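Local coordinates for protein Pcza361.24 (Amycolatopsis orientalis, PDB 3G2M) that probably transfers a methyl group from S-adenosyl-L-methionine to an amino nitrogen of glycopeptide antibiotics during their biosynthesis, at residues A[87-92]-A[108-113]; A[145-150]-A[177-182]. All coordinates share one frame; numbering follows the deposited sequence.

Contact 1. Residues A[87-92]-A[108-113]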
ATOM      1  N   LEU A  87      -9.572  24.181   8.117  1.00 35.31           N
ATOM      2  CA  LEU A  87      -9.012  23.134   8.950  1.00 34.26           C
ATOM      3  C   LEU A  87      -7.814  22.497   8.242  1.00 33.79           C
ATOM      4  O   LEU A  87      -7.951  21.962   7.145  1.00 33.51           O
ATOM      5  CB  LEU A  87     -10.081  22.083   9.279  1.00 34.58           C
ATOM      6  CG  LEU A  87      -9.658  20.852  10.083  1.00 33.35           C
ATOM      7  CD1 LEU A  87      -9.135  21.232  11.475  1.00 33.54           C
ATOM      8  CD2 LEU A  87     -10.825  19.886  10.181  1.00 34.09           C
ATOM      9  N   GLU A  88      -6.638  22.587   8.853  1.00 33.44           N
ATOM     10  CA  GLU A  88      -5.454  21.912   8.315  1.00 33.27           C
ATOM     11  C   GLU A  88      -5.130  20.671   9.144  1.00 33.29           C
ATOM     12  O   GLU A  88      -4.855  20.768  10.336  1.00 32.68           O
ATOM     13  CB  GLU A  88      -4.244  22.847   8.249  1.00 32.96           C
ATOM     14  CG  GLU A  88      -3.018  22.199   7.603  1.00 32.99           C
ATOM     15  CD  GLU A  88      -1.736  22.985   7.791  1.00 34.01           C
ATOM     16  OE1 GLU A  88      -1.790  24.142   8.257  1.00 35.21           O
ATOM     17  OE2 GLU A  88      -0.663  22.441   7.457  1.00 35.00           O
ATOM     18  N   LEU A  89      -5.167  19.510   8.494  1.00 33.29           N
ATOM     19  CA  LEU A  89      -4.941  18.231   9.170  1.00 33.22           C
ATOM     20  C   LEU A  89      -3.467  17.890   9.173  1.00 33.36           C
ATOM     21  O   LEU A  89      -2.783  18.055   8.154  1.00 33.40           O
ATOM     22  CB  LEU A  89      -5.733  17.099   8.499  1.00 33.00           C
ATOM     23  CG  LEU A  89      -7.230  17.334   8.309  1.00 33.99           C
ATOM     24  CD1 LEU A  89      -7.850  16.264   7.405  1.00 33.14           C
ATOM     25  CD2 LEU A  89      -7.965  17.405   9.648  1.00 34.61           C
ATOM     26  N   ALA A  90      -3.000  17.394  10.319  1.00 33.20           N
ATOM     27  CA  ALA A  90      -1.608  16.994  10.528  1.00 33.77           C
ATOM     28  C   ALA A  90      -0.663  18.143  10.183  1.00 34.05           C
ATOM     29  O   ALA A  90       0.236  18.000   9.349  1.00 33.59           O
ATOM     30  CB  ALA A  90      -1.279  15.720   9.727  1.00 33.74           C
ATOM     31  N   ALA A  91      -0.890  19.288  10.832  1.00 34.71           N
ATOM     32  CA  ALA A  91      -0.214  20.538  10.479  1.00 35.56           C
ATOM     33  C   ALA A  91       1.260  20.576  10.897  1.00 36.57           C
ATOM     34  O   ALA A  91       2.022  21.466  10.480  1.00 36.26           O
ATOM     35  CB  ALA A  91      -0.965  21.722  11.076  1.00 35.53           C
ATOM     36  N   GLY A  92       1.662  19.602  11.706  1.00 37.60           N
ATOM     37  CA  GLY A  92       3.029  19.517  12.173  1.00 39.61           C
ATOM     38  C   GLY A  92       3.383  20.787  12.915  1.00 41.11           C
ATOM     39  O   GLY A  92       2.718  21.152  13.884  1.00 40.62           O
ATOM     40  N   THR A 108      -7.541  26.454  11.785  1.00 37.00           N
ATOM     41  CA  THR A 108      -7.485  25.486  12.870  1.00 36.27           C
ATOM     42  C   THR A 108      -6.493  24.415  12.431  1.00 36.07           C
ATOM     43  O   THR A 108      -6.696  23.748  11.414  1.00 35.83           O
ATOM     44  CB  THR A 108      -8.862  24.874  13.175  1.00 36.52           C
ATOM     45  OG1 THR A 108      -9.760  25.914  13.576  1.00 35.59           O
ATOM     46  CG2 THR A 108      -8.768  23.835  14.301  1.00 35.95           C
ATOM     47  N   ALA A 109      -5.391  24.304  13.165  1.00 35.33           N
ATOM     48  CA  ALA A 109      -4.337  23.366  12.812  1.00 35.05           C
ATOM     49  C   ALA A 109      -4.396  22.182  13.769  1.00 34.65           C
ATOM     50  O   ALA A 109      -4.278  22.351  14.976  1.00 34.28           O
ATOM     51  CB  ALA A 109      -2.988  24.045  12.861  1.00 35.31           C
ATOM     52  N   LEU A 110      -4.608  20.991  13.214  1.00 33.78           N
ATOM     53  CA  LEU A 110      -4.755  19.772  14.003  1.00 33.15           C
ATOM     54  C   LEU A 110      -3.484  18.932  13.934  1.00 32.69           C
ATOM     55  O   LEU A 110      -2.986  18.647  12.845  1.00 32.18           O
ATOM     56  CB  LEU A 110      -5.939  18.949  13.474  1.00 33.45           C
ATOM     57  CG  LEU A 110      -6.285  17.654  14.214  1.00 33.72           C
ATOM     58  CD1 LEU A 110      -7.376  17.929  15.235  1.00 36.12           C
ATOM     59  CD2 LEU A 110      -6.721  16.558  13.260  1.00 35.08           C
ATOM     60  N   GLU A 111      -2.981  18.505  15.089  1.00 32.23           N
ATOM     61  CA  GLU A 111      -1.720  17.778  15.134  1.00 32.07           C
ATOM     62  C   GLU A 111      -1.748  16.750  16.263  1.00 32.46           C
ATOM     63  O   GLU A 111      -2.279  17.019  17.344  1.00 31.62           O
ATOM     64  CB  GLU A 111      -0.552  18.771  15.277  1.00 32.26           C
ATOM     65  CG  GLU A 111       0.830  18.181  15.567  1.00 32.48           C
ATOM     66  CD  GLU A 111       1.250  17.095  14.592  1.00 31.20           C
ATOM     67  OE1 GLU A 111       0.954  17.216  13.386  1.00 32.51           O
ATOM     68  OE2 GLU A 111       1.878  16.115  15.040  1.00 31.44           O
ATOM     69  N   LEU A 112      -1.182  15.574  15.999  1.00 32.42           N
ATOM     70  CA  LEU A 112      -1.237  14.456  16.933  1.00 33.50           C
ATOM     71  C   LEU A 112      -0.229  14.559  18.079  1.00 33.36           C
ATOM     72  O   LEU A 112      -0.556  14.242  19.228  1.00 33.26           O
ATOM     73  CB  LEU A 112      -1.041  13.132  16.185  1.00 33.65           C
ATOM     74  CG  LEU A 112      -1.221  11.817  16.961  1.00 34.73           C
ATOM     75  CD1 LEU A 112      -2.643  11.654  17.466  1.00 36.05           C
ATOM     76  CD2 LEU A 112      -0.825  10.632  16.085  1.00 34.78           C
ATOM     77  N   SER A 113       0.990  14.993  17.759  1.00 33.14           N
ATOM     78  CA  SER A 113       2.095  14.969  18.714  1.00 33.34           C
ATOM     79  C   SER A 113       2.099  16.186  19.628  1.00 33.39           C
ATOM     80  O   SER A 113       2.024  17.328  19.166  1.00 32.60           O
ATOM     81  CB  SER A 113       3.438  14.884  17.990  1.00 33.31           C
ATOM     82  OG  SER A 113       4.495  15.125  18.910  1.00 34.12           O
TER
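Leu87 and Thr108 open a parallel strand pair whose buried part is laced by straight backbone bonds. Glu88 N donates to Thr108 O (2.8 Å), and Leu110 N returns a bond to Glu88 O with an N-H...O angle of 177°. Leu87, Thr108, Leu89 and Leu110 share one face of the sheet. There Leu87 swings CG anti to its own nitrogen (chi1 176°), and its CD1 passes at a slant against Thr108 CG2 at 3.9 Å; further along, one methyl each of Leu89 and Leu110, both CD2, meet at 3.9 Å. Phe145 and strand 151-156 help bury this leucine layer. On the face of Glu88 and Ala109, Ala91 CB from the following loop abuts Ala109 CB at 3.6 Å; OE1 of Glu88 is held by Thr97. Strands 86-89 and 107-111, with helix 97-101 between them, form a beta-alpha-beta unit of the Rossmann-like methyltransferase fold, and the chain leaves the first strand in a glycine-bearing loop. In this loop Ala91 N donates to Leu110 O at 3.0 Å. Beyond it the contact is looser and partly exposed: Gly92 approaches the Glu111 carboxylate from above its plane, and the bond from Gly92 N to Glu111 OE1 (3.0 Å) is bent to 137° at the hydrogen. A bend at chi2 turns the carboxylate of Glu111 back toward Gly92. The other oxygen, OE2, takes the amide of Ser113 at 3.1 Å, so both oxygens are tied to backbone nitrogens. Glu111 is a ligand-binding residue, contacting S-adenosyl-L-methionine and S-adenosyl-L-homocysteine in complexes of this enzyme.

Contact 2. Residues A[145-150]-A[177-182]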
ATOM      1  N   PHE A 145     -10.774  12.093  14.008  1.00 31.09           N
ATOM      2  CA  PHE A 145     -10.908  13.321  14.799  1.00 31.02           C
ATOM      3  C   PHE A 145     -12.358  13.780  14.841  1.00 30.98           C
ATOM      4  O   PHE A 145     -13.175  13.393  14.000  1.00 30.25           O
ATOM      5  CB  PHE A 145      -9.991  14.438  14.262  1.00 31.07           C
ATOM      6  CG  PHE A 145     -10.304  14.861  12.848  1.00 31.65           C
ATOM      7  CD1 PHE A 145     -11.124  15.962  12.602  1.00 32.03           C
ATOM      8  CD2 PHE A 145      -9.784  14.161  11.761  1.00 32.19           C
ATOM      9  CE1 PHE A 145     -11.422  16.352  11.308  1.00 31.39           C
ATOM     10  CE2 PHE A 145     -10.074  14.551  10.461  1.00 31.06           C
ATOM     11  CZ  PHE A 145     -10.904  15.641  10.232  1.00 32.08           C
ATOM     12  N   ALA A 146     -12.664  14.624  15.824  1.00 31.17           N
ATOM     13  CA  ALA A 146     -14.006  15.129  16.020  1.00 31.52           C
ATOM     14  C   ALA A 146     -13.911  16.464  16.740  1.00 31.97           C
ATOM     15  O   ALA A 146     -13.400  16.535  17.856  1.00 31.66           O
ATOM     16  CB  ALA A 146     -14.823  14.138  16.833  1.00 31.39           C
ATOM     17  N   LEU A 147     -14.389  17.511  16.081  1.00 32.90           N
ATOM     18  CA  LEU A 147     -14.392  18.858  16.638  1.00 34.31           C
ATOM     19  C   LEU A 147     -15.807  19.382  16.733  1.00 34.90           C
ATOM     20  O   LEU A 147     -16.700  18.898  16.037  1.00 34.81           O
ATOM     21  CB  LEU A 147     -13.563  19.804  15.758  1.00 34.34           C
ATOM     22  CG  LEU A 147     -12.134  19.358  15.446  1.00 35.10           C
ATOM     23  CD1 LEU A 147     -11.482  20.279  14.439  1.00 36.68           C
ATOM     24  CD2 LEU A 147     -11.326  19.286  16.724  1.00 36.29           C
ATOM     25  N   ASP A 148     -15.996  20.383  17.589  1.00 35.74           N
ATOM     26  CA  ASP A 148     -17.276  21.071  17.722  1.00 36.82           C
ATOM     27  C   ASP A 148     -17.338  22.245  16.732  1.00 37.22           C
ATOM     28  O   ASP A 148     -17.726  23.367  17.078  1.00 37.42           O
ATOM     29  CB  ASP A 148     -17.469  21.538  19.168  1.00 37.10           C
ATOM     30  CG  ASP A 148     -18.877  22.038  19.442  1.00 38.71           C
ATOM     31  OD1 ASP A 148     -19.820  21.636  18.716  1.00 40.24           O
ATOM     32  OD2 ASP A 148     -19.037  22.846  20.381  1.00 40.48           O
ATOM     33  N   LYS A 149     -16.941  21.968  15.493  1.00 37.23           N
ATOM     34  CA  LYS A 149     -16.868  22.972  14.443  1.00 37.76           C
ATOM     35  C   LYS A 149     -16.887  22.298  13.073  1.00 37.56           C
ATOM     36  O   LYS A 149     -16.358  21.199  12.908  1.00 37.38           O
ATOM     37  CB  LYS A 149     -15.589  23.806  14.605  1.00 37.94           C
ATOM     38  CG  LYS A 149     -15.532  25.071  13.753  1.00 39.49           C
ATOM     39  CD  LYS A 149     -14.533  26.073  14.320  1.00 41.98           C
ATOM     40  CE  LYS A 149     -14.375  27.274  13.396  1.00 43.54           C
ATOM     41  NZ  LYS A 149     -13.551  28.356  14.014  1.00 44.33           N
ATOM     42  N   ARG A 150     -17.516  22.955  12.102  1.00 37.58           N
ATOM     43  CA  ARG A 150     -17.405  22.551  10.694  1.00 37.71           C
ATOM     44  C   ARG A 150     -16.715  23.659   9.901  1.00 37.06           C
ATOM     45  O   ARG A 150     -16.627  24.787  10.369  1.00 36.88           O
ATOM     46  CB  ARG A 150     -18.768  22.183  10.099  1.00 37.65           C
ATOM     47  CG  ARG A 150     -19.314  20.872  10.642  1.00 38.45           C
ATOM     48  CD  ARG A 150     -20.592  20.416   9.945  1.00 39.11           C
ATOM     49  NE  ARG A 150     -21.392  19.604  10.859  1.00 43.81           N
ATOM     50  CZ  ARG A 150     -21.647  18.305  10.720  1.00 44.77           C
ATOM     51  NH1 ARG A 150     -21.195  17.626   9.674  1.00 47.68           N
ATOM     52  NH2 ARG A 150     -22.381  17.686  11.632  1.00 45.35           N
ATOM     53  N   ARG A 177     -15.596  14.399   5.850  1.00 30.73           N
ATOM     54  CA  ARG A 177     -17.020  14.571   5.513  1.00 31.68           C
ATOM     55  C   ARG A 177     -17.795  15.217   6.665  1.00 31.37           C
ATOM     56  O   ARG A 177     -18.544  16.181   6.465  1.00 31.36           O
ATOM     57  CB  ARG A 177     -17.678  13.229   5.145  1.00 31.41           C
ATOM     58  CG  ARG A 177     -19.182  13.339   4.874  1.00 32.66           C
ATOM     59  CD  ARG A 177     -19.900  12.000   4.913  1.00 32.68           C
ATOM     60  NE  ARG A 177     -19.900  11.411   6.251  1.00 34.52           N
ATOM     61  CZ  ARG A 177     -19.444  10.197   6.541  1.00 35.99           C
ATOM     62  NH1 ARG A 177     -18.958   9.411   5.580  1.00 35.91           N
ATOM     63  NH2 ARG A 177     -19.485   9.759   7.791  1.00 35.35           N
ATOM     64  N   GLU A 178     -17.590  14.699   7.876  1.00 31.59           N
ATOM     65  CA  GLU A 178     -18.338  15.180   9.042  1.00 31.48           C
ATOM     66  C   GLU A 178     -17.984  16.612   9.447  1.00 31.74           C
ATOM     67  O   GLU A 178     -18.710  17.226  10.229  1.00 31.26           O
ATOM     68  CB  GLU A 178     -18.164  14.230  10.232  1.00 31.69           C
ATOM     69  CG  GLU A 178     -18.765  12.839  10.017  1.00 31.18           C
ATOM     70  CD  GLU A 178     -20.257  12.869   9.733  1.00 31.46           C
ATOM     71  OE1 GLU A 178     -20.986  13.645  10.379  1.00 30.52           O
ATOM     72  OE2 GLU A 178     -20.702  12.108   8.860  1.00 30.30           O
ATOM     73  N   HIS A 179     -16.889  17.144   8.903  1.00 31.80           N
ATOM     74  CA  HIS A 179     -16.385  18.469   9.292  1.00 32.31           C
ATOM     75  C   HIS A 179     -16.493  19.522   8.196  1.00 32.75           C
ATOM     76  O   HIS A 179     -16.090  20.668   8.389  1.00 32.95           O
ATOM     77  CB  HIS A 179     -14.940  18.373   9.803  1.00 32.16           C
ATOM     78  CG  HIS A 179     -14.828  17.755  11.158  1.00 31.84           C
ATOM     79  ND1 HIS A 179     -14.821  16.392  11.354  1.00 31.79           N
ATOM     80  CD2 HIS A 179     -14.738  18.313  12.387  1.00 31.90           C
ATOM     81  CE1 HIS A 179     -14.722  16.137  12.646  1.00 32.25           C
ATOM     82  NE2 HIS A 179     -14.666  17.286  13.294  1.00 33.25           N
ATOM     83  N   LEU A 180     -17.034  19.129   7.048  1.00 33.20           N
ATOM     84  CA  LEU A 180     -17.288  20.061   5.967  1.00 34.16           C
ATOM     85  C   LEU A 180     -18.674  20.684   6.115  1.00 34.92           C
ATOM     86  O   LEU A 180     -19.662  19.983   6.340  1.00 34.86           O
ATOM     87  CB  LEU A 180     -17.194  19.362   4.608  1.00 33.66           C
ATOM     88  CG  LEU A 180     -15.828  18.966   4.041  1.00 33.98           C
ATOM     89  CD1 LEU A 180     -16.030  18.125   2.786  1.00 33.09           C
ATOM     90  CD2 LEU A 180     -14.975  20.192   3.736  1.00 32.60           C
ATOM     91  N   GLU A 181     -18.731  22.003   5.982  1.00 35.97           N
ATOM     92  CA  GLU A 181     -19.998  22.708   5.855  1.00 37.30           C
ATOM     93  C   GLU A 181     -20.587  22.388   4.478  1.00 37.31           C
ATOM     94  O   GLU A 181     -19.848  21.947   3.587  1.00 37.36           O
ATOM     95  CB  GLU A 181     -19.778  24.214   6.027  1.00 37.24           C
ATOM     96  CG  GLU A 181     -19.979  24.706   7.458  1.00 38.91           C
ATOM     97  CD  GLU A 181     -19.374  26.080   7.724  1.00 39.50           C
ATOM     98  OE1 GLU A 181     -19.438  26.530   8.896  1.00 42.22           O
ATOM     99  OE2 GLU A 181     -18.836  26.707   6.778  1.00 42.14           O
ATOM    100  N   PRO A 182     -21.919  22.549   4.303  1.00 37.43           N
ATOM    101  CA  PRO A 182     -22.498  22.425   2.958  1.00 37.57           C
ATOM    102  C   PRO A 182     -21.722  23.231   1.911  1.00 37.64           C
ATOM    103  O   PRO A 182     -21.469  24.419   2.107  1.00 37.62           O
ATOM    104  CB  PRO A 182     -23.928  22.980   3.119  1.00 37.45           C
ATOM    105  CG  PRO A 182     -24.046  23.439   4.544  1.00 37.63           C
ATOM    106  CD  PRO A 182     -22.956  22.782   5.323  1.00 37.28           C
TER
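Arg150 reaches across to the C-terminal part of helix 166-179, where Arg177 and Glu178 come first. Arg177 grips the carboxylate of Glu178 side-on, with NE (2.8 Å) and NH2 both on OE2 and that oxygen in the guanidinium plane. Glu178 OE1 stays 4.0 Å from Arg150 NH1, too far for an ion pair, though the charges are opposite. The backbone O of Glu178 lies over one face of the Arg150 guanidinium, a placement that does not give a good hydrogen-bond angle. His179, next in line, carries the buried centre. With CG anti to its carbonyl carbon (chi1 -73°), its ring is directed into the curve of the 145-150 loop, and NE2 accepts from Leu147 N at 2.8 Å, the donor only 1° out of the ring plane. Since NE2 acts as acceptor and ND1 bonds to Ser175 O, the ring is fixed at both nitrogens, consistent with a neutral ring protonated at ND1. The bond to Leu147 joins the loop entering strand 151-156 to the C-terminal part of helix 166-179 in the alpha/beta core of the methyltransferase domain. One face of the imidazole is met by Phe145 CE1, 3.4 Å from His179 ND1, the two rings lying obliquely at 37°. Leu147 CB packs against NE2 of the same imidazole at 3.7 Å, its side chain crossing that of His179 at about a right angle. Leu180 follows with its carbonyl oxygen 3.7 Å from Arg150 CD. Glu181 ends the contact at the exposed side, its CG alongside Arg150 CB at 3.8 Å.

In the fold
Contacts 1 and 2 have centres 14 Å apart and meet through one hydrophobic layer, in which Phe145 serves both. Its ring, which covers one face of the His179 imidazole in contact 2, also lies against the leucines of contact 1: Leu89 CD2 approaches Phe145 CZ to 3.5 Å, and Leu87 CD2 approaches Phe145 CE1 to 3.8 Å. Leu147 adds a second link, its CD1 3.9 Å from Leu87 CD1. The cofactor site lies nearer contact 1, which supplies Glu111 and brings the side chain of Ala90 to about 4 Å from that of Met142, a cofactor-binding residue in complexes of this protein; the side chain of Phe145 is about 5 Å from that of Met142. No cofactor is bound to this chain.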